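Local coordinates for protein serine protease (PDB 2OUA) that probably cleaves peptide bonds as a serine endopeptidase of the trypsin-like S1 family, this chain being the protease domain of a longer precursor, at residues Y85-G90 and S149-Q154. Residues are numbered along the deposited sequence; the frame is centred on the assembly and turned at random.
Sequences YATVSG and SGTQAQ
Ser89 and Thr151 meet through both backbone and side chain. The backbone N-H of Ser89 gives an almost straight hydrogen bond to Thr151 O, 2.9 Å long. A second backbone bond runs the other way, from Ala153 N to Gly90 O at 2.8 Å. Gly90 and Gln152 form a single beta bridge, flanked by the Ala153 N to Gly90 O bond; the Ser89 N bond lies next to it.

CA-H...O contacts supplement the bridge. Thr151 CA lies 3.2 Å from Thr87 O, and Gln152 CA also approaches Gly90 O.

The side-chain hydroxyls add a further bond, Ser89 OG to Thr151 OG1 at 3.0 Å. Both oxygens sit between their own backbone N and carbonyl carbon (chi1 71° and 60°), which brings them tip to tip. Thr87 and Thr151 lie side by side, with Thr151 CG2 3.7 Å from Thr87 OG1. The Gln152 chain bends at chi2 (-56°), bringing its amide back beside Ser89 and Gly90. Its OE1 accepts from Ser92 N, just beyond Gly90, while NE2 donates to a water. Another water joins Thr87 N to Gly150 O.

Apolar contact is slight: Val88 CG1 and Ala153 CB are 4.2 Å apart. Both side chains also touch Phe19 and Leu186, on strands outside the C-terminal barrel.

The type II' turn from Ser149 to Gln152 closes a tight beta hairpin formed by strands 146-149 and 152-160 of that barrel. Gln152 O receives Ser149 N and Gln154 NE2 from opposite faces of its plane. The contact thus ties the connection between the two halves of this chymotrypsin-like fold to a barrel hairpin, away from the catalytic residues. Its chemistry is mainly polar and uncharged, so direct effects of pH on these bonds are probably small.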
ATOM      1  N   TYR A  85       7.853  13.664  -5.277  1.00  8.02           N
ATOM      2  CA  TYR A  85       6.689  12.966  -4.754  1.00  8.13           C
ATOM      3  C   TYR A  85       5.423  13.185  -5.557  1.00  9.33           C
ATOM      4  O   TYR A  85       5.295  14.160  -6.289  1.00  9.39           O
ATOM      5  CB  TYR A  85       6.397  13.436  -3.327  1.00  9.54           C
ATOM      6  CG  TYR A  85       7.556  13.312  -2.382  1.00  9.86           C
ATOM      7  CD1 TYR A  85       8.574  14.267  -2.365  1.00 12.43           C
ATOM      8  CD2 TYR A  85       7.645  12.234  -1.508  1.00 11.40           C
ATOM      9  CE1 TYR A  85       9.655  14.147  -1.495  1.00 10.53           C
ATOM     10  CE2 TYR A  85       8.718  12.102  -0.636  1.00 11.67           C
ATOM     11  CZ  TYR A  85       9.717  13.061  -0.634  1.00 13.09           C
ATOM     12  OH  TYR A  85      10.777  12.929   0.231  1.00 10.68           O
ATOM     13  N   ALA A  86       4.482  12.258  -5.402  1.00  8.51           N
ATOM     14  CA  ALA A  86       3.183  12.384  -6.031  1.00  7.97           C
ATOM     15  C   ALA A  86       2.340  12.869  -4.859  1.00  8.69           C
ATOM     16  O   ALA A  86       2.656  12.571  -3.707  1.00  8.66           O
ATOM     17  CB  ALA A  86       2.680  11.030  -6.514  1.00  7.23           C
ATOM     18  N   THR A  87       1.293  13.627  -5.136  1.00  9.25           N
ATOM     19  CA  THR A  87       0.437  14.123  -4.067  1.00 11.68           C
ATOM     20  C   THR A  87      -0.891  13.377  -4.086  1.00 11.28           C
ATOM     21  O   THR A  87      -1.388  13.007  -5.147  1.00 11.98           O
ATOM     22  CB  THR A  87       0.170  15.628  -4.227  1.00 12.70           C
ATOM     23  OG1 THR A  87      -0.351  15.877  -5.536  1.00 13.61           O
ATOM     24  CG2 THR A  87       1.457  16.416  -4.049  1.00 16.06           C
ATOM     25  N   VAL A  88      -1.453  13.149  -2.903  1.00 11.70           N
ATOM     26  CA  VAL A  88      -2.726  12.451  -2.775  1.00 11.70           C
ATOM     27  C   VAL A  88      -3.822  13.469  -2.499  1.00 11.92           C
ATOM     28  O   VAL A  88      -3.781  14.175  -1.488  1.00  9.79           O
ATOM     29  CB  VAL A  88      -2.690  11.430  -1.609  1.00 11.45           C
ATOM     30  CG1 VAL A  88      -4.023  10.686  -1.519  1.00 11.84           C
ATOM     31  CG2 VAL A  88      -1.545  10.451  -1.816  1.00 10.54           C
ATOM     32  N   SER A  89      -4.797  13.555  -3.398  1.00 11.79           N
ATOM     33  CA  SER A  89      -5.896  14.501  -3.224  1.00 13.60           C
ATOM     34  C   SER A  89      -7.218  13.768  -3.011  1.00 12.70           C
ATOM     35  O   SER A  89      -8.240  14.380  -2.707  1.00 12.40           O
ATOM     36  CB  SER A  89      -6.005  15.422  -4.443  1.00 16.85           C
ATOM     37  OG  SER A  89      -6.483  14.722  -5.576  1.00 20.02           O
ATOM     38  N   GLY A  90      -7.190  12.449  -3.169  1.00 10.79           N
ATOM     39  CA  GLY A  90      -8.396  11.662  -2.981  1.00 10.42           C
ATOM     40  C   GLY A  90      -8.176  10.226  -3.403  1.00  9.76           C
ATOM     41  O   GLY A  90      -7.038   9.813  -3.619  1.00  8.03           O
ATOM     42  N   SER A 149      -2.854   6.683  -9.202  1.00  8.64           N
ATOM     43  CA  SER A 149      -3.056   7.150 -10.572  1.00  9.62           C
ATOM     44  C   SER A 149      -3.213   8.663 -10.498  1.00 10.34           C
ATOM     45  O   SER A 149      -4.217   9.161  -9.994  1.00  9.98           O
ATOM     46  CB  SER A 149      -4.313   6.527 -11.187  1.00 10.99           C
ATOM     47  OG  SER A 149      -4.195   5.119 -11.264  1.00 11.58           O
ATOM     48  N   GLY A 150      -2.222   9.391 -10.999  1.00 10.89           N
ATOM     49  CA  GLY A 150      -2.285  10.842 -10.941  1.00 12.21           C
ATOM     50  C   GLY A 150      -2.210  11.251  -9.483  1.00 12.19           C
ATOM     51  O   GLY A 150      -1.197  11.016  -8.825  1.00 13.32           O
ATOM     52  N   THR A 151      -3.282  11.848  -8.969  1.00 11.86           N
ATOM     53  CA  THR A 151      -3.324  12.265  -7.570  1.00 11.67           C
ATOM     54  C   THR A 151      -4.373  11.453  -6.807  1.00 10.70           C
ATOM     55  O   THR A 151      -4.725  11.790  -5.677  1.00 10.90           O
ATOM     56  CB  THR A 151      -3.674  13.765  -7.431  1.00 12.31           C
ATOM     57  OG1 THR A 151      -4.954  14.019  -8.024  1.00 13.19           O
ATOM     58  CG2 THR A 151      -2.621  14.626  -8.122  1.00 14.43           C
ATOM     59  N   GLN A 152      -4.861  10.380  -7.425  1.00  9.49           N
ATOM     60  CA  GLN A 152      -5.881   9.542  -6.794  1.00  9.09           C
ATOM     61  C   GLN A 152      -5.342   8.200  -6.301  1.00  8.08           C
ATOM     62  O   GLN A 152      -4.869   7.384  -7.089  1.00  7.36           O
ATOM     63  CB  GLN A 152      -7.037   9.289  -7.774  1.00  8.81           C
ATOM     64  CG  GLN A 152      -7.719  10.552  -8.279  1.00  9.30           C
ATOM     65  CD  GLN A 152      -8.240  11.428  -7.153  1.00 11.68           C
ATOM     66  OE1 GLN A 152      -9.023  10.979  -6.315  1.00  8.45           O
ATOM     67  NE2 GLN A 152      -7.808  12.686  -7.132  1.00 13.02           N
ATOM     68  N   ALA A 153      -5.417   7.978  -4.992  1.00  8.10           N
ATOM     69  CA  ALA A 153      -4.952   6.728  -4.394  1.00  6.47           C
ATOM     70  C   ALA A 153      -5.813   5.577  -4.907  1.00  6.15           C
ATOM     71  O   ALA A 153      -7.043   5.678  -4.936  1.00  6.98           O
ATOM     72  CB  ALA A 153      -5.045   6.813  -2.873  1.00  6.65           C
ATOM     73  N   GLN A 154      -5.171   4.480  -5.302  1.00  6.56           N
ATOM     74  CA  GLN A 154      -5.897   3.330  -5.833  1.00  5.70           C
ATOM     75  C   GLN A 154      -5.859   2.100  -4.930  1.00  6.56           C
ATOM     76  O   GLN A 154      -6.878   1.444  -4.732  1.00  7.03           O
ATOM     77  CB  GLN A 154      -5.355   2.960  -7.218  1.00  5.48           C
ATOM     78  CG  GLN A 154      -5.435   4.092  -8.239  1.00  4.69           C
ATOM     79  CD  GLN A 154      -6.856   4.563  -8.475  1.00  5.96           C
ATOM     80  OE1 GLN A 154      -7.733   3.769  -8.801  1.00  4.28           O
ATOM     81  NE2 GLN A 154      -7.087   5.868  -8.308  1.00  6.82           N
TER
HETATM   82  O   HOH W   1       0.729  13.367  -8.011  1.00 23.63           O
HETATM   83  O   HOH W   2      -9.378  15.212  -5.908  1.00 40.21           O